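Local coordinates for putative Phosphoglycerate mutase (Plasmodium falciparum, PDB 3EOZ), which probably acts as a serine/threonine phosphatase of the histidine phosphatase superfamily, although it is named a putative phosphoglycerate mutase, at residues V69-K81 / F91-E104. Residues are numbered along the deposited sequence; the frame is centred on the assembly and turned at random.
Sequences VSVIYHSDMIRAK and FPDANLINDPNLNE
Asn-98 CA lies over one face of the His-74 ring in a CH-pi contact, 4.1 Å from its centroid; Lys-81 CA backs the opposite face, and Leu-96 CB sits at the ring edge. With CG set between the backbone N and the carbonyl carbon (chi1 63°), His-74 ND1 donates a hydrogen bond to Ser-75 O near the ring plane, which helps fix the ring's rotation. On the other side of the sheet, the Tyr-73 ring carries Val-71 CG1 over the centre of one face and meets Ile-97 CG2 obliquely, 3.8 Å from CD2; Tyr-138 adds an edge-to-face ring contact. Val-69 CG1 lies over a face of Phe-91, while its CG2 comes within 3.4 Å of CE1. Along the parallel strands, Ile-72 N donates a hydrogen bond to Asn-95 O and Ile-72 O accepts one from Ile-97 N. Just past strand 95-98, Asp-99 N donates a nearly straight hydrogen bond (171°) to His-74 O, 2.8 Å away. Asn-103 OD1 then takes the N-H of Asp-76 at 3.0 Å, and its ND2 makes a weak bond back to Asp-76 OD2. Arg-79 NH2 forms a salt bridge to Glu-104 OE1, 2.6 Å away, and NH1 another to a phosphate ion, probably from the crystallisation liquor. Strand 68-74, helix 78-88 and edge strand 95-98 make a beta-alpha-beta unit; the phosphate at its helix start may mark the active-site side, as in other histidine phosphatases.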
ATOM      1  N   VAL B  69     -30.803   8.638   3.762  1.00 56.58           N
ATOM      2  CA  VAL B  69     -30.332   7.251   3.820  1.00 55.03           C
ATOM      3  C   VAL B  69     -31.534   6.307   3.895  1.00 53.86           C
ATOM      4  O   VAL B  69     -32.115   6.129   4.954  1.00 53.71           O
ATOM      5  CB  VAL B  69     -29.412   7.008   5.049  1.00 54.73           C
ATOM      6  CG1 VAL B  69     -29.053   5.543   5.179  1.00 54.51           C
ATOM      7  CG2 VAL B  69     -28.157   7.842   4.951  1.00 54.60           C
ATOM      8  N   SER B  70     -31.881   5.683   2.777  1.00 52.75           N
ATOM      9  CA  SER B  70     -33.074   4.849   2.700  1.00 51.99           C
ATOM     10  C   SER B  70     -32.891   3.423   3.205  1.00 51.21           C
ATOM     11  O   SER B  70     -33.831   2.853   3.767  1.00 51.58           O
ATOM     12  CB  SER B  70     -33.602   4.815   1.261  1.00 52.17           C
ATOM     13  OG  SER B  70     -32.625   4.358   0.350  1.00 53.19           O
ATOM     14  N   VAL B  71     -31.709   2.834   2.992  1.00 50.07           N
ATOM     15  CA  VAL B  71     -31.448   1.441   3.403  1.00 48.72           C
ATOM     16  C   VAL B  71     -30.076   1.271   4.048  1.00 47.66           C
ATOM     17  O   VAL B  71     -29.120   1.916   3.667  1.00 47.64           O
ATOM     18  CB  VAL B  71     -31.506   0.471   2.211  1.00 48.86           C
ATOM     19  CG1 VAL B  71     -31.484  -0.992   2.705  1.00 48.19           C
ATOM     20  CG2 VAL B  71     -32.729   0.749   1.336  1.00 49.09           C
ATOM     21  N   ILE B  72     -30.002   0.387   5.030  1.00 46.34           N
ATOM     22  CA  ILE B  72     -28.763  -0.047   5.609  1.00 45.33           C
ATOM     23  C   ILE B  72     -28.722  -1.560   5.397  1.00 45.15           C
ATOM     24  O   ILE B  72     -29.565  -2.282   5.930  1.00 45.07           O
ATOM     25  CB  ILE B  72     -28.702   0.300   7.101  1.00 45.16           C
ATOM     26  CG1 ILE B  72     -28.742   1.824   7.295  1.00 45.43           C
ATOM     27  CG2 ILE B  72     -27.440  -0.250   7.731  1.00 44.20           C
ATOM     28  CD1 ILE B  72     -28.863   2.260   8.752  1.00 44.92           C
ATOM     29  N   TYR B  73     -27.764  -2.042   4.607  1.00 44.49           N
ATOM     30  CA  TYR B  73     -27.664  -3.482   4.315  1.00 44.00           C
ATOM     31  C   TYR B  73     -26.705  -4.183   5.255  1.00 44.93           C
ATOM     32  O   TYR B  73     -25.763  -3.567   5.750  1.00 45.45           O
ATOM     33  CB  TYR B  73     -27.192  -3.704   2.892  1.00 43.05           C
ATOM     34  CG  TYR B  73     -28.137  -3.204   1.849  1.00 39.85           C
ATOM     35  CD1 TYR B  73     -27.939  -1.975   1.230  1.00 39.03           C
ATOM     36  CD2 TYR B  73     -29.228  -3.955   1.471  1.00 38.12           C
ATOM     37  CE1 TYR B  73     -28.799  -1.509   0.247  1.00 36.57           C
ATOM     38  CE2 TYR B  73     -30.094  -3.505   0.492  1.00 38.97           C
ATOM     39  CZ  TYR B  73     -29.880  -2.274  -0.112  1.00 37.02           C
ATOM     40  OH  TYR B  73     -30.742  -1.842  -1.080  1.00 34.27           O
ATOM     41  N   HIS B  74     -26.927  -5.471   5.498  1.00 45.87           N
ATOM     42  CA  HIS B  74     -26.029  -6.225   6.358  1.00 46.81           C
ATOM     43  C   HIS B  74     -26.143  -7.711   6.130  1.00 47.47           C
ATOM     44  O   HIS B  74     -27.044  -8.180   5.457  1.00 47.74           O
ATOM     45  CB  HIS B  74     -26.301  -5.893   7.827  1.00 47.15           C
ATOM     46  CG  HIS B  74     -27.673  -6.275   8.279  1.00 47.80           C
ATOM     47  ND1 HIS B  74     -27.990  -7.552   8.695  1.00 47.17           N
ATOM     48  CD2 HIS B  74     -28.816  -5.551   8.369  1.00 46.63           C
ATOM     49  CE1 HIS B  74     -29.273  -7.601   9.006  1.00 46.33           C
ATOM     50  NE2 HIS B  74     -29.792  -6.398   8.822  1.00 46.08           N
ATOM     51  N   SER B  75     -25.204  -8.454   6.694  1.00 48.75           N
ATOM     52  CA  SER B  75     -25.192  -9.917   6.564  1.00 49.49           C
ATOM     53  C   SER B  75     -26.077 -10.577   7.643  1.00 50.17           C
ATOM     54  O   SER B  75     -26.677  -9.895   8.460  1.00 49.61           O
ATOM     55  CB  SER B  75     -23.759 -10.426   6.702  1.00 49.22           C
ATOM     56  OG  SER B  75     -23.369 -10.404   8.069  1.00 48.51           O
ATOM     57  N   ASP B  76     -26.117 -11.908   7.640  1.00 51.54           N
ATOM     58  CA  ASP B  76     -26.780 -12.678   8.692  1.00 52.75           C
ATOM     59  C   ASP B  76     -26.057 -12.624  10.025  1.00 54.03           C
ATOM     60  O   ASP B  76     -26.664 -12.934  11.043  1.00 54.76           O
ATOM     61  CB  ASP B  76     -26.869 -14.152   8.309  1.00 52.94           C
ATOM     62  CG  ASP B  76     -27.829 -14.411   7.177  1.00 53.02           C
ATOM     63  OD1 ASP B  76     -28.630 -13.509   6.869  1.00 55.02           O
ATOM     64  OD2 ASP B  76     -27.786 -15.523   6.607  1.00 50.90           O
HETATM   65  N   MSE B  77     -24.775 -12.250  10.035  1.00 55.28           N
HETATM   66  CA  MSE B  77     -23.956 -12.335  11.247  1.00 56.22           C
HETATM   67  C   MSE B  77     -24.453 -11.399  12.318  1.00 56.05           C
HETATM   68  O   MSE B  77     -24.803 -10.242  12.032  1.00 55.70           O
HETATM   69  CB  MSE B  77     -22.499 -11.985  10.977  1.00 57.23           C
HETATM   70  CG  MSE B  77     -21.653 -13.111  10.439  1.00 60.72           C
HETATM   71 SE   MSE B  77     -22.329 -13.856   8.797  1.00 71.94          SE
HETATM   72  CE  MSE B  77     -22.681 -15.682   9.433  1.00 66.01           C
ATOM     73  N   ILE B  78     -24.428 -11.896  13.553  1.00 55.84           N
ATOM     74  CA  ILE B  78     -24.977 -11.180  14.692  1.00 56.06           C
ATOM     75  C   ILE B  78     -24.340  -9.816  14.831  1.00 55.94           C
ATOM     76  O   ILE B  78     -25.043  -8.821  14.919  1.00 56.12           O
ATOM     77  CB  ILE B  78     -24.817 -11.985  16.016  1.00 56.43           C
ATOM     78  CG1 ILE B  78     -25.410 -13.397  15.838  1.00 57.24           C
ATOM     79  CG2 ILE B  78     -25.466 -11.238  17.184  1.00 55.89           C
ATOM     80  CD1 ILE B  78     -26.083 -13.999  17.075  1.00 58.51           C
ATOM     81  N   ARG B  79     -23.012  -9.777  14.849  1.00 56.12           N
ATOM     82  CA  ARG B  79     -22.247  -8.495  14.894  1.00 56.37           C
ATOM     83  C   ARG B  79     -22.557  -7.525  13.754  1.00 55.76           C
ATOM     84  O   ARG B  79     -22.534  -6.297  13.959  1.00 55.28           O
ATOM     85  CB  ARG B  79     -20.737  -8.748  14.918  1.00 56.63           C
ATOM     86  CG  ARG B  79     -20.353  -9.988  14.221  1.00 58.20           C
ATOM     87  CD  ARG B  79     -18.902 -10.058  13.838  1.00 60.32           C
ATOM     88  NE  ARG B  79     -18.725 -11.325  13.137  1.00 62.37           N
ATOM     89  CZ  ARG B  79     -17.655 -11.686  12.455  1.00 64.12           C
ATOM     90  NH1 ARG B  79     -16.601 -10.880  12.366  1.00 66.00           N
ATOM     91  NH2 ARG B  79     -17.643 -12.870  11.864  1.00 64.83           N
ATOM     92  N   ALA B  80     -22.824  -8.072  12.565  1.00 55.32           N
ATOM     93  CA  ALA B  80     -23.273  -7.261  11.428  1.00 55.07           C
ATOM     94  C   ALA B  80     -24.598  -6.607  11.781  1.00 54.90           C
ATOM     95  O   ALA B  80     -24.703  -5.384  11.781  1.00 54.47           O
ATOM     96  CB  ALA B  80     -23.404  -8.112  10.166  1.00 54.73           C
ATOM     97  N   LYS B  81     -25.584  -7.442  12.119  1.00 55.43           N
ATOM     98  CA  LYS B  81     -26.888  -6.996  12.645  1.00 55.74           C
ATOM     99  C   LYS B  81     -26.750  -5.983  13.782  1.00 55.55           C
ATOM    100  O   LYS B  81     -27.399  -4.931  13.787  1.00 55.60           O
ATOM    101  CB  LYS B  81     -27.707  -8.208  13.111  1.00 56.24           C
ATOM    102  CG  LYS B  81     -28.448  -8.894  11.956  1.00 58.46           C
ATOM    103  CD  LYS B  81     -28.719 -10.381  12.159  1.00 60.28           C
ATOM    104  CE  LYS B  81     -29.444 -10.936  10.925  1.00 62.23           C
ATOM    105  NZ  LYS B  81     -29.474 -12.435  10.841  1.00 64.44           N
ATOM    106  N   PHE B  91     -30.101   7.148  11.767  1.00 58.27           N
ATOM    107  CA  PHE B  91     -30.995   7.265  10.610  1.00 58.62           C
ATOM    108  C   PHE B  91     -32.272   6.455  10.921  1.00 59.16           C
ATOM    109  O   PHE B  91     -32.460   5.331  10.418  1.00 59.37           O
ATOM    110  CB  PHE B  91     -30.311   6.764   9.316  1.00 58.56           C
ATOM    111  CG  PHE B  91     -28.939   7.355   9.070  1.00 57.34           C
ATOM    112  CD1 PHE B  91     -28.778   8.466   8.253  1.00 57.06           C
ATOM    113  CD2 PHE B  91     -27.812   6.789   9.653  1.00 56.28           C
ATOM    114  CE1 PHE B  91     -27.514   9.009   8.027  1.00 56.20           C
ATOM    115  CE2 PHE B  91     -26.558   7.322   9.433  1.00 55.85           C
ATOM    116  CZ  PHE B  91     -26.408   8.437   8.620  1.00 55.76           C
ATOM    117  N   PRO B  92     -33.157   7.023  11.768  1.00 59.70           N
ATOM    118  CA  PRO B  92     -34.337   6.271  12.225  1.00 59.52           C
ATOM    119  C   PRO B  92     -35.305   5.940  11.084  1.00 59.19           C
ATOM    120  O   PRO B  92     -35.982   4.913  11.134  1.00 59.25           O
ATOM    121  CB  PRO B  92     -34.992   7.217  13.240  1.00 59.55           C
ATOM    122  CG  PRO B  92     -34.019   8.375  13.430  1.00 59.70           C
ATOM    123  CD  PRO B  92     -33.227   8.439  12.184  1.00 59.81           C
ATOM    124  N   ASP B  93     -35.325   6.785  10.052  1.00 58.59           N
ATOM    125  CA  ASP B  93     -36.175   6.578   8.881  1.00 58.21           C
ATOM    126  C   ASP B  93     -35.671   5.498   7.902  1.00 57.94           C
ATOM    127  O   ASP B  93     -36.314   5.238   6.882  1.00 57.97           O
ATOM    128  CB  ASP B  93     -36.338   7.907   8.128  1.00 58.11           C
ATOM    129  N   ALA B  94     -34.533   4.870   8.193  1.00 57.35           N
ATOM    130  CA  ALA B  94     -33.915   3.965   7.233  1.00 56.46           C
ATOM    131  C   ALA B  94     -34.291   2.518   7.511  1.00 55.85           C
ATOM    132  O   ALA B  94     -34.403   2.103   8.659  1.00 55.94           O
ATOM    133  CB  ALA B  94     -32.399   4.140   7.261  1.00 56.59           C
ATOM    134  N   ASN B  95     -34.449   1.736   6.455  1.00 55.18           N
ATOM    135  CA  ASN B  95     -34.811   0.330   6.592  1.00 54.58           C
ATOM    136  C   ASN B  95     -33.574  -0.580   6.622  1.00 54.07           C
ATOM    137  O   ASN B  95     -32.717  -0.502   5.746  1.00 54.17           O
ATOM    138  CB  ASN B  95     -35.751  -0.061   5.445  1.00 54.75           C
ATOM    139  CG  ASN B  95     -36.952   0.892   5.318  1.00 55.29           C
ATOM    140  OD1 ASN B  95     -37.054   1.660   4.352  1.00 56.58           O
ATOM    141  ND2 ASN B  95     -37.836   0.872   6.313  1.00 53.02           N
ATOM    142  N   LEU B  96     -33.480  -1.425   7.643  1.00 53.13           N
ATOM    143  CA  LEU B  96     -32.446  -2.440   7.715  1.00 52.59           C
ATOM    144  C   LEU B  96     -32.833  -3.599   6.814  1.00 52.11           C
ATOM    145  O   LEU B  96     -33.897  -4.168   6.985  1.00 52.74           O
ATOM    146  CB  LEU B  96     -32.255  -2.926   9.154  1.00 52.50           C
ATOM    147  CG  LEU B  96     -31.414  -2.015  10.072  1.00 52.64           C
ATOM    148  CD1 LEU B  96     -31.692  -0.555   9.794  1.00 52.24           C
ATOM    149  CD2 LEU B  96     -31.657  -2.310  11.541  1.00 51.53           C
ATOM    150  N   ILE B  97     -31.997  -3.925   5.831  1.00 51.55           N
ATOM    151  CA  ILE B  97     -32.234  -5.090   4.974  1.00 50.99           C
ATOM    152  C   ILE B  97     -31.109  -6.108   5.096  1.00 50.57           C
ATOM    153  O   ILE B  97     -29.936  -5.759   4.980  1.00 50.81           O
ATOM    154  CB  ILE B  97     -32.434  -4.717   3.493  1.00 50.95           C
ATOM    155  CG1 ILE B  97     -33.848  -4.182   3.269  1.00 51.94           C
ATOM    156  CG2 ILE B  97     -32.261  -5.955   2.591  1.00 50.17           C
ATOM    157  CD1 ILE B  97     -34.146  -2.921   4.019  1.00 54.59           C
ATOM    158  N   ASN B  98     -31.495  -7.364   5.322  1.00 50.03           N
ATOM    159  CA  ASN B  98     -30.587  -8.496   5.456  1.00 49.42           C
ATOM    160  C   ASN B  98     -30.266  -9.068   4.085  1.00 48.74           C
ATOM    161  O   ASN B  98     -31.181  -9.376   3.324  1.00 48.95           O
ATOM    162  CB  ASN B  98     -31.245  -9.578   6.318  1.00 49.53           C
ATOM    163  CG  ASN B  98     -30.314 -10.763   6.617  1.00 51.45           C
ATOM    164  OD1 ASN B  98     -29.673 -11.313   5.725  1.00 54.49           O
ATOM    165  ND2 ASN B  98     -30.252 -11.161   7.885  1.00 54.21           N
ATOM    166  N   ASP B  99     -28.975  -9.218   3.781  1.00 47.83           N
ATOM    167  CA  ASP B  99     -28.525  -9.800   2.518  1.00 46.96           C
ATOM    168  C   ASP B  99     -27.545 -10.909   2.850  1.00 47.03           C
ATOM    169  O   ASP B  99     -26.392 -10.639   3.166  1.00 46.97           O
ATOM    170  CB  ASP B  99     -27.859  -8.748   1.623  1.00 46.39           C
ATOM    171  CG  ASP B  99     -27.459  -9.294   0.256  1.00 45.06           C
ATOM    172  OD1 ASP B  99     -27.571 -10.518   0.052  1.00 41.35           O
ATOM    173  OD2 ASP B  99     -27.031  -8.494  -0.620  1.00 42.72           O
ATOM    174  N   PRO B 100     -28.006 -12.170   2.801  1.00 46.81           N
ATOM    175  CA  PRO B 100     -27.100 -13.292   3.043  1.00 46.56           C
ATOM    176  C   PRO B 100     -25.892 -13.355   2.088  1.00 45.69           C
ATOM    177  O   PRO B 100     -24.899 -13.999   2.418  1.00 45.35           O
ATOM    178  CB  PRO B 100     -27.999 -14.533   2.864  1.00 46.41           C
ATOM    179  CG  PRO B 100     -29.232 -14.072   2.272  1.00 46.51           C
ATOM    180  CD  PRO B 100     -29.390 -12.624   2.591  1.00 47.03           C
ATOM    181  N   ASN B 101     -25.984 -12.701   0.928  1.00 45.07           N
ATOM    182  CA  ASN B 101     -24.840 -12.563   0.010  1.00 44.34           C
ATOM    183  C   ASN B 101     -23.652 -11.760   0.587  1.00 44.27           C
ATOM    184  O   ASN B 101     -22.525 -11.934   0.121  1.00 43.69           O
ATOM    185  CB  ASN B 101     -25.287 -11.969  -1.331  1.00 44.03           C
ATOM    186  CG  ASN B 101     -26.058 -12.963  -2.188  1.00 42.65           C
ATOM    187  OD1 ASN B 101     -25.902 -14.176  -2.041  1.00 41.15           O
ATOM    188  ND2 ASN B 101     -26.846 -12.451  -3.120  1.00 37.11           N
ATOM    189  N   LEU B 102     -23.912 -10.916   1.600  1.00 44.28           N
ATOM    190  CA  LEU B 102     -22.877 -10.206   2.357  1.00 44.34           C
ATOM    191  C   LEU B 102     -22.185 -11.058   3.430  1.00 45.76           C
ATOM    192  O   LEU B 102     -21.282 -10.578   4.114  1.00 45.60           O
ATOM    193  CB  LEU B 102     -23.472  -8.959   3.039  1.00 44.11           C
ATOM    194  CG  LEU B 102     -23.851  -7.748   2.185  1.00 42.58           C
ATOM    195  CD1 LEU B 102     -24.545  -6.732   3.031  1.00 40.73           C
ATOM    196  CD2 LEU B 102     -22.626  -7.111   1.484  1.00 39.36           C
ATOM    197  N   ASN B 103     -22.602 -12.310   3.593  1.00 47.82           N
ATOM    198  CA  ASN B 103     -21.977 -13.209   4.572  1.00 49.46           C
ATOM    199  C   ASN B 103     -20.501 -13.423   4.310  1.00 51.40           C
ATOM    200  O   ASN B 103     -20.104 -13.721   3.185  1.00 52.08           O
ATOM    201  CB  ASN B 103     -22.641 -14.583   4.561  1.00 49.24           C
ATOM    202  CG  ASN B 103     -23.999 -14.593   5.243  1.00 49.58           C
ATOM    203  OD1 ASN B 103     -24.529 -13.553   5.652  1.00 51.61           O
ATOM    204  ND2 ASN B 103     -24.566 -15.778   5.373  1.00 47.86           N
ATOM    205  N   GLU B 104     -19.705 -13.302   5.368  1.00 53.62           N
ATOM    206  CA  GLU B 104     -18.262 -13.555   5.333  1.00 55.34           C
ATOM    207  C   GLU B 104     -17.902 -14.955   4.886  1.00 56.41           C
ATOM    208  O   GLU B 104     -16.825 -15.170   4.329  1.00 57.09           O
ATOM    209  CB  GLU B 104     -17.696 -13.394   6.735  1.00 55.98           C
ATOM    210  CG  GLU B 104     -18.160 -14.513   7.674  1.00 58.32           C
ATOM    211  CD  GLU B 104     -18.132 -14.117   9.120  1.00 62.16           C
ATOM    212  OE1 GLU B 104     -18.487 -12.948   9.414  1.00 64.01           O
ATOM    213  OE2 GLU B 104     -17.768 -14.983   9.961  1.00 64.59           O
TER